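Side-chain contacts in transcriptional regulator (Streptococcus thermophilus LMD-9, PDB 5JUF), which probably activates competence genes as the DNA-binding, peptide-sensing ComR regulator of the ComRS quorum-sensing system, a member of the RNPP family: residues 75-78 with 79-83; 184-187 with 188-192; 253-256 with 257-261; 267-270 with 271-275. All coordinates share one frame; numbering follows the deposited sequence.

Contact 1: 75-78 with 79-83; sequences PDEY and YEMKN
Tyr78 and Tyr79, neighbours in sequence at the start of helix 76-86, form a T-shaped (edge-to-face) pair. The ring centroids are 5.2 Å apart, the planes stand at 65°, and the edge of Tyr78 meets the face of Tyr79, with Tyr78 CD2 3.8 Å from Tyr79 CD1. Different first torsions bring the rings together: CG of Tyr78 lies anti to its backbone N (chi1 166°), whereas CG of Tyr79 sits beside its own N (chi1 -68°). One turn on, the extended chain of Lys82 crosses the far end of Tyr78, its CD 3.6 Å from Tyr78 OH, while Lys82 CB lies above one face of the ring near the rim. Val107 of helix 94-111 and Leu123 of helix 117-130 pack on this buried tyrosine.

The other flank is looser. Glu77 and Met81 run side by side in the same direction, with Glu77 CG 3.7 Å from Met81 SD, and the carboxylate of Glu77 turns to Lys110 in a salt bridge. Glu80, exposed to solvent, adds little beyond its backbone bond, in which Glu80 N reaches Asp76 O at 2.9 Å and almost straight.

Tyr78 OH and Lys82 NZ converge on the same carboxylate oxygen, OE1 of Glu119, and NZ also bonds Asn161. Lys82 packs its methylenes on the tyrosine while its ammonium group is paired, and the shared carboxylate is probably kept ionised by this lysine.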
loop_
_atom_site.group_PDB
_atom_site.type_symbol
_atom_site.label_atom_id
_atom_site.label_comp_id
_atom_site.label_asym_id
_atom_site.label_seq_id
_atom_site.Cartn_x
_atom_site.Cartn_y
_atom_site.Cartn_z
ATOM N N PRO A 75 -5.873 4.184 -19.936
ATOM C CA PRO A 75 -6.316 5.573 -20.091
ATOM C C PRO A 75 -5.922 6.415 -18.889
ATOM O O PRO A 75 -5.933 5.953 -17.745
ATOM C CB PRO A 75 -7.837 5.447 -20.213
ATOM C CG PRO A 75 -8.067 4.022 -20.650
ATOM C CD PRO A 75 -6.998 3.237 -19.952
ATOM N N ASP A 76 -5.553 7.667 -19.157
ATOM C CA ASP A 76 -5.146 8.543 -18.066
ATOM C C ASP A 76 -6.277 8.749 -17.067
ATOM O O ASP A 76 -6.023 8.979 -15.880
ATOM C CB ASP A 76 -4.638 9.866 -18.636
ATOM C CG ASP A 76 -3.313 9.692 -19.386
ATOM O OD1 ASP A 76 -2.371 9.098 -18.806
ATOM O OD2 ASP A 76 -3.213 10.104 -20.558
ATOM N N GLU A 77 -7.527 8.634 -17.519
ATOM C CA GLU A 77 -8.654 8.761 -16.603
ATOM C C GLU A 77 -8.605 7.720 -15.487
ATOM O O GLU A 77 -9.093 7.978 -14.380
ATOM C CB GLU A 77 -9.968 8.650 -17.367
ATOM C CG GLU A 77 -11.178 8.624 -16.467
ATOM C CD GLU A 77 -12.470 8.669 -17.238
ATOM O OE1 GLU A 77 -13.417 9.329 -16.764
ATOM O OE2 GLU A 77 -12.533 8.055 -18.322
ATOM N N TYR A 78 -8.032 6.545 -15.741
ATOM C CA TYR A 78 -7.892 5.574 -14.653
ATOM C C TYR A 78 -7.030 6.130 -13.534
ATOM O O TYR A 78 -7.391 6.051 -12.353
ATOM C CB TYR A 78 -7.272 4.270 -15.143
ATOM C CG TYR A 78 -6.826 3.419 -13.967
ATOM C CD1 TYR A 78 -7.763 2.817 -13.138
ATOM C CD2 TYR A 78 -5.477 3.257 -13.659
ATOM C CE1 TYR A 78 -7.375 2.050 -12.040
ATOM C CE2 TYR A 78 -5.069 2.489 -12.570
ATOM C CZ TYR A 78 -6.038 1.893 -11.757
ATOM O OH TYR A 78 -5.669 1.130 -10.674
ATOM N N TYR A 79 -5.859 6.662 -13.890
ATOM C CA TYR A 79 -4.937 7.176 -12.884
ATOM C C TYR A 79 -5.513 8.399 -12.195
ATOM O O TYR A 79 -5.362 8.556 -10.977
ATOM C CB TYR A 79 -3.590 7.494 -13.526
ATOM C CG TYR A 79 -2.843 6.258 -13.983
ATOM C CD1 TYR A 79 -2.367 5.335 -13.060
ATOM C CD2 TYR A 79 -2.614 6.014 -15.330
ATOM C CE1 TYR A 79 -1.691 4.198 -13.465
ATOM C CE2 TYR A 79 -1.931 4.882 -15.747
ATOM C CZ TYR A 79 -1.469 3.986 -14.810
ATOM O OH TYR A 79 -0.789 2.876 -15.210
ATOM N N GLU A 80 -6.181 9.268 -12.962
ATOM C CA GLU A 80 -6.918 10.393 -12.384
ATOM C C GLU A 80 -7.881 9.925 -11.294
ATOM O O GLU A 80 -7.891 10.467 -10.181
ATOM C CB GLU A 80 -7.666 11.145 -13.495
ATOM C CG GLU A 80 -8.549 12.285 -13.002
ATOM C CD GLU A 80 -9.276 13.021 -14.133
ATOM O OE1 GLU A 80 -9.131 12.633 -15.319
ATOM O OE2 GLU A 80 -9.990 13.999 -13.828
ATOM N N MET A 81 -8.673 8.885 -11.574
ATOM C CA MET A 81 -9.643 8.426 -10.578
ATOM C C MET A 81 -8.952 7.707 -9.420
ATOM O O MET A 81 -9.352 7.858 -8.262
ATOM C CB MET A 81 -10.695 7.524 -11.233
ATOM C CG MET A 81 -11.556 8.241 -12.295
ATOM S SD MET A 81 -12.564 7.134 -13.335
ATOM C CE MET A 81 -13.913 6.702 -12.232
ATOM N N LYS A 82 -7.913 6.924 -9.708
ATOM C CA LYS A 82 -7.182 6.253 -8.632
ATOM C C LYS A 82 -6.537 7.278 -7.709
ATOM O O LYS A 82 -6.642 7.177 -6.480
ATOM C CB LYS A 82 -6.129 5.309 -9.216
ATOM C CG LYS A 82 -5.262 4.543 -8.195
ATOM C CD LYS A 82 -4.112 3.853 -8.938
ATOM C CE LYS A 82 -3.175 3.059 -8.026
ATOM N NZ LYS A 82 -1.911 2.697 -8.765
ATOM N N ASN A 83 -5.879 8.284 -8.289
ATOM C CA ASN A 83 -5.288 9.351 -7.478
ATOM C C ASN A 83 -6.344 10.079 -6.656
ATOM O O ASN A 83 -6.146 10.337 -5.459
ATOM C CB ASN A 83 -4.537 10.343 -8.369
ATOM C CG ASN A 83 -3.287 9.741 -8.971
ATOM O OD1 ASN A 83 -2.845 8.675 -8.559
ATOM N ND2 ASN A 83 -2.712 10.417 -9.948
#

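Contact 2: 184-187 with 188-192; sequences FERI and IKRVL. With SO4 (sulfate ion), chain D.
Apolar packing joins Phe184 to Ile188 one turn later in helix 181-192. Ile188 CD1 lies over one face of the phenyl ring in a CH-pi contact, 3.8 Å from the centroid and 27° off the normal. It is displaced toward the rim, so Phe184 CE1 is its nearest ring atom, at 3.4 Å. The second torsion of Ile188 is nearly eclipsed (chi2 -16°), which folds CD1 back toward the ring. A looser methyl contact pairs Ile187 CG2 with Val191 CG2 at 4.3 Å.

This apolar side of the helix faces its neighbours in the right-handed superhelical array of antiparallel helices expected of a tetratricopeptide domain: Phe184 and Ile187 meet Tyr169 of helix 160-173, and Ile188 meets Ile213 of helix 200-219.

Cationic side chains occupy another side. Arg186 and Arg190 lie alongside each other, their guanidinium planes 30° apart, with Arg186 CG 3.6 Å above the centre of the Arg190 guanidinium. The end of Arg186 is held by the carbonyl of Lys153.

Ionic hydrogen bonds gather around a sulfate, probably from the crystallisation liquor, which probably offsets part of the positive charge of Lys189 and Arg190. Arg190 NH2 donates to sulfate O4 at 3.0 Å, in the guanidinium plane, and Arg190 NE reaches the same oxygen only weakly. From the preceding residue, the fully extended Lys189 brings NZ to sulfate O1 at 2.8 Å.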
loop_
_atom_site.group_PDB
_atom_site.type_symbol
_atom_site.label_atom_id
_atom_site.label_comp_id
_atom_site.label_asym_id
_atom_site.label_seq_id
_atom_site.Cartn_x
_atom_site.Cartn_y
_atom_site.Cartn_z
ATOM N N PHE A 184 9.738 -7.738 9.766
ATOM C CA PHE A 184 9.100 -6.464 10.083
ATOM C C PHE A 184 10.138 -5.351 10.171
ATOM O O PHE A 184 9.962 -4.271 9.588
ATOM C CB PHE A 184 8.296 -6.606 11.379
ATOM C CG PHE A 184 7.521 -5.370 11.776
ATOM C CD1 PHE A 184 6.565 -4.822 10.938
ATOM C CD2 PHE A 184 7.718 -4.789 13.017
ATOM C CE1 PHE A 184 5.848 -3.698 11.321
ATOM C CE2 PHE A 184 7.000 -3.674 13.405
ATOM C CZ PHE A 184 6.065 -3.129 12.559
ATOM N N GLU A 185 11.251 -5.617 10.866
ATOM C CA GLU A 185 12.319 -4.626 10.979
ATOM C C GLU A 185 12.890 -4.265 9.615
ATOM O O GLU A 185 13.197 -3.097 9.352
ATOM C CB GLU A 185 13.433 -5.153 11.886
ATOM C CG GLU A 185 13.050 -5.271 13.357
ATOM C CD GLU A 185 12.812 -3.925 14.013
ATOM O OE1 GLU A 185 12.134 -3.888 15.061
ATOM O OE2 GLU A 185 13.303 -2.908 13.482
ATOM N N ARG A 186 13.084 -5.266 8.755
ATOM C CA ARG A 186 13.579 -5.022 7.408
ATOM C C ARG A 186 12.625 -4.129 6.622
ATOM O O ARG A 186 13.049 -3.159 5.986
ATOM C CB ARG A 186 13.782 -6.357 6.696
ATOM C CG ARG A 186 14.435 -6.266 5.332
ATOM C CD ARG A 186 14.823 -7.668 4.840
ATOM N NE ARG A 186 13.914 -8.177 3.814
ATOM C CZ ARG A 186 13.706 -9.469 3.574
ATOM N NH1 ARG A 186 12.868 -9.841 2.621
ATOM N NH2 ARG A 186 14.323 -10.390 4.299
ATOM N N ILE A 187 11.326 -4.440 6.659
ATOM C CA ILE A 187 10.345 -3.605 5.965
ATOM C C ILE A 187 10.318 -2.199 6.557
ATOM O O ILE A 187 10.306 -1.205 5.820
ATOM C CB ILE A 187 8.954 -4.264 6.006
ATOM C CG1 ILE A 187 8.967 -5.615 5.291
ATOM C CG2 ILE A 187 7.886 -3.357 5.349
ATOM C CD1 ILE A 187 9.185 -5.523 3.792
ATOM N N ILE A 188 10.300 -2.094 7.894
ATOM C CA ILE A 188 10.274 -0.788 8.571
ATOM C C ILE A 188 11.426 0.081 8.094
ATOM O O ILE A 188 11.243 1.247 7.726
ATOM C CB ILE A 188 10.360 -0.961 10.105
ATOM C CG1 ILE A 188 9.091 -1.544 10.707
ATOM C CG2 ILE A 188 10.684 0.361 10.785
ATOM C CD1 ILE A 188 7.936 -1.489 9.830
ATOM N N LYS A 189 12.643 -0.466 8.161
ATOM C CA LYS A 189 13.837 0.298 7.822
ATOM C C LYS A 189 13.771 0.817 6.394
ATOM O O LYS A 189 14.162 1.955 6.121
ATOM C CB LYS A 189 15.083 -0.564 8.009
ATOM C CG LYS A 189 16.350 0.055 7.399
ATOM C CD LYS A 189 17.589 -0.843 7.495
ATOM C CE LYS A 189 18.801 -0.161 6.853
ATOM N NZ LYS A 189 20.071 -0.926 6.996
ATOM N N ARG A 190 13.295 -0.008 5.462
ATOM C CA ARG A 190 13.263 0.437 4.077
ATOM C C ARG A 190 12.187 1.498 3.868
ATOM O O ARG A 190 12.406 2.469 3.137
ATOM C CB ARG A 190 13.086 -0.762 3.151
ATOM C CG ARG A 190 14.388 -1.589 3.083
ATOM C CD ARG A 190 14.188 -2.927 2.389
ATOM N NE ARG A 190 15.346 -3.779 2.617
ATOM C CZ ARG A 190 15.496 -4.992 2.102
ATOM N NH1 ARG A 190 14.556 -5.497 1.315
ATOM N NH2 ARG A 190 16.589 -5.698 2.380
ATOM N N VAL A 191 11.042 1.364 4.537
ATOM C CA VAL A 191 10.012 2.394 4.418
ATOM C C VAL A 191 10.533 3.735 4.930
ATOM O O VAL A 191 10.280 4.792 4.330
ATOM C CB VAL A 191 8.727 1.961 5.148
ATOM C CG1 VAL A 191 7.778 3.165 5.320
ATOM C CG2 VAL A 191 8.016 0.823 4.377
ATOM N N LEU A 192 11.290 3.711 6.029
ATOM C CA LEU A 192 11.849 4.940 6.590
ATOM C C LEU A 192 12.889 5.580 5.682
ATOM O O LEU A 192 13.176 6.773 5.834
ATOM C CB LEU A 192 12.467 4.647 7.959
ATOM C CG LEU A 192 11.479 4.322 9.081
ATOM C CD1 LEU A 192 12.219 3.818 10.320
ATOM C CD2 LEU A 192 10.649 5.581 9.411
HETATM S S SO4 D . 18.985 -2.793 3.806
HETATM O O1 SO4 D . 20.099 -2.526 4.712
HETATM O O2 SO4 D . 17.979 -1.741 3.935
HETATM O O3 SO4 D . 19.481 -2.833 2.431
HETATM O O4 SO4 D . 18.395 -4.089 4.142
#

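Contact 3: 253-256 with 257-261; sequences KAKY and ELLHK
Lys253 meets Glu257 one turn on, along helix 246-260. Bends at chi2 and chi4 carry the lysine chain across the glutamate, with Lys253 CE 3.5 Å from Glu257 OE2. The salt bridge itself is long, NZ to OE2 3.9 Å, and one water spans it, accepting from Lys253 NZ at 2.8 Å and donating to Glu257 OE2 at 3.3 Å. Ala254 contributes its carbonyl, which accepts from Leu258 N. At Lys255 the carbonyl bonds Leu259 N, CB brushes Leu259 CD1, and the ammonium group is paired with Asp297.

Tyr256 carries the largest part of the contact. Its CG is anti to the backbone N (chi1 171°), and the ring runs alongside both His260 and Lys261: Tyr256 CE1 is 3.5 Å from His260 ND1, and Tyr256 CE2 is 3.6 Å from Lys261 CG. The two aromatic planes are inclined at 43°. Here the helix widens into a pi-type turn, and Tyr256 O accepts twice, from His260 N at 3.0 Å and from Lys261 N at 3.1 Å.

Lys253 and Ala254 pack against Asn270 of helix 264-280, Tyr256 touches Leu227 of helix 226-240, and Leu259 reaches Ile218 of helix 200-219, with Phe223 beside His260.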
loop_
_atom_site.group_PDB
_atom_site.type_symbol
_atom_site.label_atom_id
_atom_site.label_comp_id
_atom_site.label_asym_id
_atom_site.label_seq_id
_atom_site.Cartn_x
_atom_site.Cartn_y
_atom_site.Cartn_z
ATOM N N LYS A 253 3.794 10.952 19.615
ATOM C CA LYS A 253 4.891 11.342 20.490
ATOM C C LYS A 253 4.491 11.218 21.952
ATOM O O LYS A 253 5.322 10.858 22.796
ATOM C CB LYS A 253 5.343 12.766 20.161
ATOM C CG LYS A 253 6.570 13.218 20.944
ATOM C CD LYS A 253 7.797 12.380 20.590
ATOM C CE LYS A 253 8.996 12.743 21.468
ATOM N NZ LYS A 253 9.409 14.165 21.312
ATOM N N ALA A 254 3.224 11.488 22.269
ATOM C CA ALA A 254 2.743 11.322 23.637
ATOM C C ALA A 254 2.815 9.864 24.069
ATOM O O ALA A 254 3.289 9.559 25.166
ATOM C CB ALA A 254 1.312 11.851 23.760
ATOM N N LYS A 255 2.334 8.946 23.221
ATOM C CA LYS A 255 2.441 7.520 23.533
ATOM C C LYS A 255 3.887 7.125 23.803
ATOM O O LYS A 255 4.173 6.392 24.759
ATOM C CB LYS A 255 1.877 6.672 22.389
ATOM C CG LYS A 255 0.402 6.879 22.049
ATOM C CD LYS A 255 -0.515 6.353 23.142
ATOM C CE LYS A 255 -1.959 6.238 22.646
ATOM N NZ LYS A 255 -2.891 5.887 23.763
ATOM N N TYR A 256 4.815 7.601 22.964
ATOM C CA TYR A 256 6.229 7.299 23.163
ATOM C C TYR A 256 6.708 7.781 24.525
ATOM O O TYR A 256 7.355 7.035 25.265
ATOM C CB TYR A 256 7.059 7.929 22.039
ATOM C CG TYR A 256 8.556 7.868 22.260
ATOM C CD1 TYR A 256 9.298 6.753 21.869
ATOM C CD2 TYR A 256 9.231 8.932 22.852
ATOM C CE1 TYR A 256 10.672 6.707 22.074
ATOM C CE2 TYR A 256 10.595 8.894 23.059
ATOM C CZ TYR A 256 11.310 7.782 22.670
ATOM O OH TYR A 256 12.668 7.757 22.879
ATOM N N GLU A 257 6.386 9.032 24.877
ATOM C CA GLU A 257 6.791 9.551 26.180
ATOM C C GLU A 257 6.153 8.758 27.312
ATOM O O GLU A 257 6.801 8.484 28.327
ATOM C CB GLU A 257 6.426 11.036 26.299
ATOM C CG GLU A 257 7.212 11.947 25.368
ATOM C CD GLU A 257 8.688 12.052 25.745
ATOM O OE1 GLU A 257 9.063 11.604 26.849
ATOM O OE2 GLU A 257 9.472 12.579 24.927
ATOM N N LEU A 258 4.883 8.378 27.151
ATOM C CA LEU A 258 4.139 7.723 28.221
ATOM C C LEU A 258 4.539 6.261 28.385
ATOM O O LEU A 258 4.731 5.786 29.509
ATOM C CB LEU A 258 2.637 7.834 27.941
ATOM C CG LEU A 258 1.686 7.183 28.947
ATOM C CD1 LEU A 258 1.771 7.875 30.291
ATOM C CD2 LEU A 258 0.256 7.192 28.434
ATOM N N LEU A 259 4.667 5.532 27.280
ATOM C CA LEU A 259 4.833 4.087 27.331
ATOM C C LEU A 259 6.294 3.665 27.334
ATOM O O LEU A 259 6.649 2.690 28.002
ATOM C CB LEU A 259 4.105 3.436 26.151
ATOM C CG LEU A 259 2.602 3.706 26.100
ATOM C CD1 LEU A 259 2.033 3.235 24.775
ATOM C CD2 LEU A 259 1.914 3.005 27.253
ATOM N N HIS A 260 7.157 4.375 26.608
ATOM C CA HIS A 260 8.574 4.038 26.577
ATOM C C HIS A 260 9.404 4.856 27.556
ATOM O O HIS A 260 10.226 4.292 28.284
ATOM C CB HIS A 260 9.139 4.207 25.165
ATOM C CG HIS A 260 10.544 3.709 25.025
ATOM N ND1 HIS A 260 11.588 4.522 24.641
ATOM C CD2 HIS A 260 11.080 2.484 25.243
ATOM C CE1 HIS A 260 12.705 3.818 24.615
ATOM N NE2 HIS A 260 12.424 2.578 24.975
ATOM N N LYS A 261 9.221 6.180 27.588
ATOM C CA LYS A 261 10.003 6.998 28.509
ATOM C C LYS A 261 9.398 7.058 29.902
ATOM O O LYS A 261 10.108 7.404 30.852
ATOM C CB LYS A 261 10.160 8.422 27.968
ATOM C CG LYS A 261 10.812 8.491 26.602
ATOM C CD LYS A 261 12.194 7.858 26.614
ATOM C CE LYS A 261 13.137 8.633 27.514
ATOM N NZ LYS A 261 14.456 7.964 27.618
HETATM O O HOH W 1 8.407 15.381 23.616
#

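Contact 4: 267-270 with 271-275; sequences AAEN and YDKAI
Ala267 to Ile275 form regular alpha-helix within helix 264-280 of the tetratricopeptide domain, and successive i to i+4 bonds join the two segments: Tyr271 N to Ala267 O at 3.0 Å, Asp272 N to Ala268 O at 2.8 Å, Lys273 N to Glu269 O at 3.0 Å and Ala274 N to Asn270 O at 3.1 Å.

Tyr271 turns its ring away from the helix, and only its near part keeps to the backbone: a first torsion off the staggered positions (chi1 -98°) leaves Tyr271 CD2 3.6 Å from Ala267 O. The ring packs against Lys255 of helix 246-260 and Ile290 of helix 284-296, and Tyr271 OH bonds Asp297. Asn270, also buried, bonds the carbonyl of Glu266 one turn back through ND2.

Charged groups lie on the more exposed side. The carboxylates of Glu269 and Asp272 come within 4.3 Å, OE2 to OD2, a proximity that a salt bridge from Asp272 to Lys294 probably eases. Glu269, bent at chi2 (58°), crosses the extended chain of Lys273 without forming a salt bridge: Glu269 OE1 stays 5.1 Å from Lys273 NZ and instead lies 3.9 Å from the methylene carbon CE.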
loop_
_atom_site.group_PDB
_atom_site.type_symbol
_atom_site.label_atom_id
_atom_site.label_comp_id
_atom_site.label_asym_id
_atom_site.label_seq_id
_atom_site.Cartn_x
_atom_site.Cartn_y
_atom_site.Cartn_z
ATOM N N ALA A 267 4.295 13.493 28.041
ATOM C CA ALA A 267 3.165 12.892 27.344
ATOM C C ALA A 267 1.960 13.821 27.374
ATOM O O ALA A 267 1.300 14.023 26.346
ATOM C CB ALA A 267 2.821 11.535 27.961
ATOM N N ALA A 268 1.669 14.408 28.540
ATOM C CA ALA A 268 0.557 15.350 28.641
ATOM C C ALA A 268 0.767 16.547 27.726
ATOM O O ALA A 268 -0.174 17.011 27.071
ATOM C CB ALA A 268 0.391 15.811 30.087
ATOM N N GLU A 269 2.000 17.064 27.678
ATOM C CA GLU A 269 2.304 18.216 26.836
ATOM C C GLU A 269 2.094 17.904 25.357
ATOM O O GLU A 269 1.603 18.753 24.603
ATOM C CB GLU A 269 3.737 18.675 27.091
ATOM C CG GLU A 269 4.165 19.886 26.283
ATOM C CD GLU A 269 3.277 21.098 26.521
ATOM O OE1 GLU A 269 3.146 21.928 25.596
ATOM O OE2 GLU A 269 2.707 21.225 27.628
ATOM N N ASN A 270 2.472 16.699 24.916
ATOM C CA ASN A 270 2.232 16.330 23.521
ATOM C C ASN A 270 0.743 16.145 23.235
ATOM O O ASN A 270 0.267 16.529 22.163
ATOM C CB ASN A 270 3.013 15.068 23.157
ATOM C CG ASN A 270 4.465 15.365 22.845
ATOM O OD1 ASN A 270 4.784 15.886 21.776
ATOM N ND2 ASN A 270 5.352 15.052 23.784
ATOM N N TYR A 271 -0.012 15.573 24.179
ATOM C CA TYR A 271 -1.466 15.556 24.029
ATOM C C TYR A 271 -2.019 16.976 23.905
ATOM O O TYR A 271 -2.880 17.246 23.060
ATOM C CB TYR A 271 -2.123 14.830 25.205
ATOM C CG TYR A 271 -2.473 13.370 24.933
ATOM C CD1 TYR A 271 -3.442 13.032 23.994
ATOM C CD2 TYR A 271 -1.851 12.337 25.638
ATOM C CE1 TYR A 271 -3.776 11.707 23.742
ATOM C CE2 TYR A 271 -2.176 11.003 25.387
ATOM C CZ TYR A 271 -3.140 10.697 24.444
ATOM O OH TYR A 271 -3.473 9.376 24.192
ATOM N N ASP A 272 -1.521 17.903 24.724
ATOM C CA ASP A 272 -2.008 19.282 24.654
ATOM C C ASP A 272 -1.691 19.926 23.305
ATOM O O ASP A 272 -2.509 20.681 22.766
ATOM C CB ASP A 272 -1.422 20.114 25.793
ATOM C CG ASP A 272 -2.001 19.751 27.139
ATOM O OD1 ASP A 272 -3.043 19.069 27.173
ATOM O OD2 ASP A 272 -1.413 20.160 28.168
ATOM N N LYS A 273 -0.515 19.646 22.737
ATOM C CA LYS A 273 -0.219 20.171 21.407
ATOM C C LYS A 273 -1.200 19.628 20.373
ATOM O O LYS A 273 -1.680 20.372 19.512
ATOM C CB LYS A 273 1.223 19.844 21.006
ATOM C CG LYS A 273 2.288 20.593 21.802
ATOM C CD LYS A 273 3.687 20.158 21.368
ATOM C CE LYS A 273 4.771 20.802 22.225
ATOM N NZ LYS A 273 6.137 20.362 21.805
ATOM N N ALA A 274 -1.516 18.333 20.447
ATOM C CA ALA A 274 -2.485 17.757 19.522
ATOM C C ALA A 274 -3.852 18.408 19.677
ATOM O O ALA A 274 -4.515 18.723 18.680
ATOM C CB ALA A 274 -2.591 16.244 19.737
ATOM N N ILE A 275 -4.284 18.609 20.924
ATOM C CA ILE A 275 -5.600 19.177 21.203
ATOM C C ILE A 275 -5.682 20.611 20.691
ATOM O O ILE A 275 -6.660 21.002 20.041
ATOM C CB ILE A 275 -5.900 19.100 22.711
ATOM C CG1 ILE A 275 -6.059 17.635 23.144
ATOM C CG2 ILE A 275 -7.122 19.941 23.062
ATOM C CD1 ILE A 275 -6.009 17.409 24.664
#

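From the N terminus, the first of the four is contact 1, on helix 76-86. Contact 2 follows on helix 181-192, across the centre of the chain and with its centre about 29 Å from that of contact 1. Contacts 3 and 4 occupy the consecutive helices 246-260 and 264-280 toward the C terminus. Each contact spans adjoining segments of one helix, so none closes a long loop; they run in series and neither nest nor cross. Only contacts 3 and 4 touch, their centres about 11 Å apart: Ala254 CB lies 3.4 Å from Ala267 O, and Lys255 NZ packs 3.6 Å from Tyr271 OH. Asp297 also joins this pair, binding both Lys255 and Tyr271.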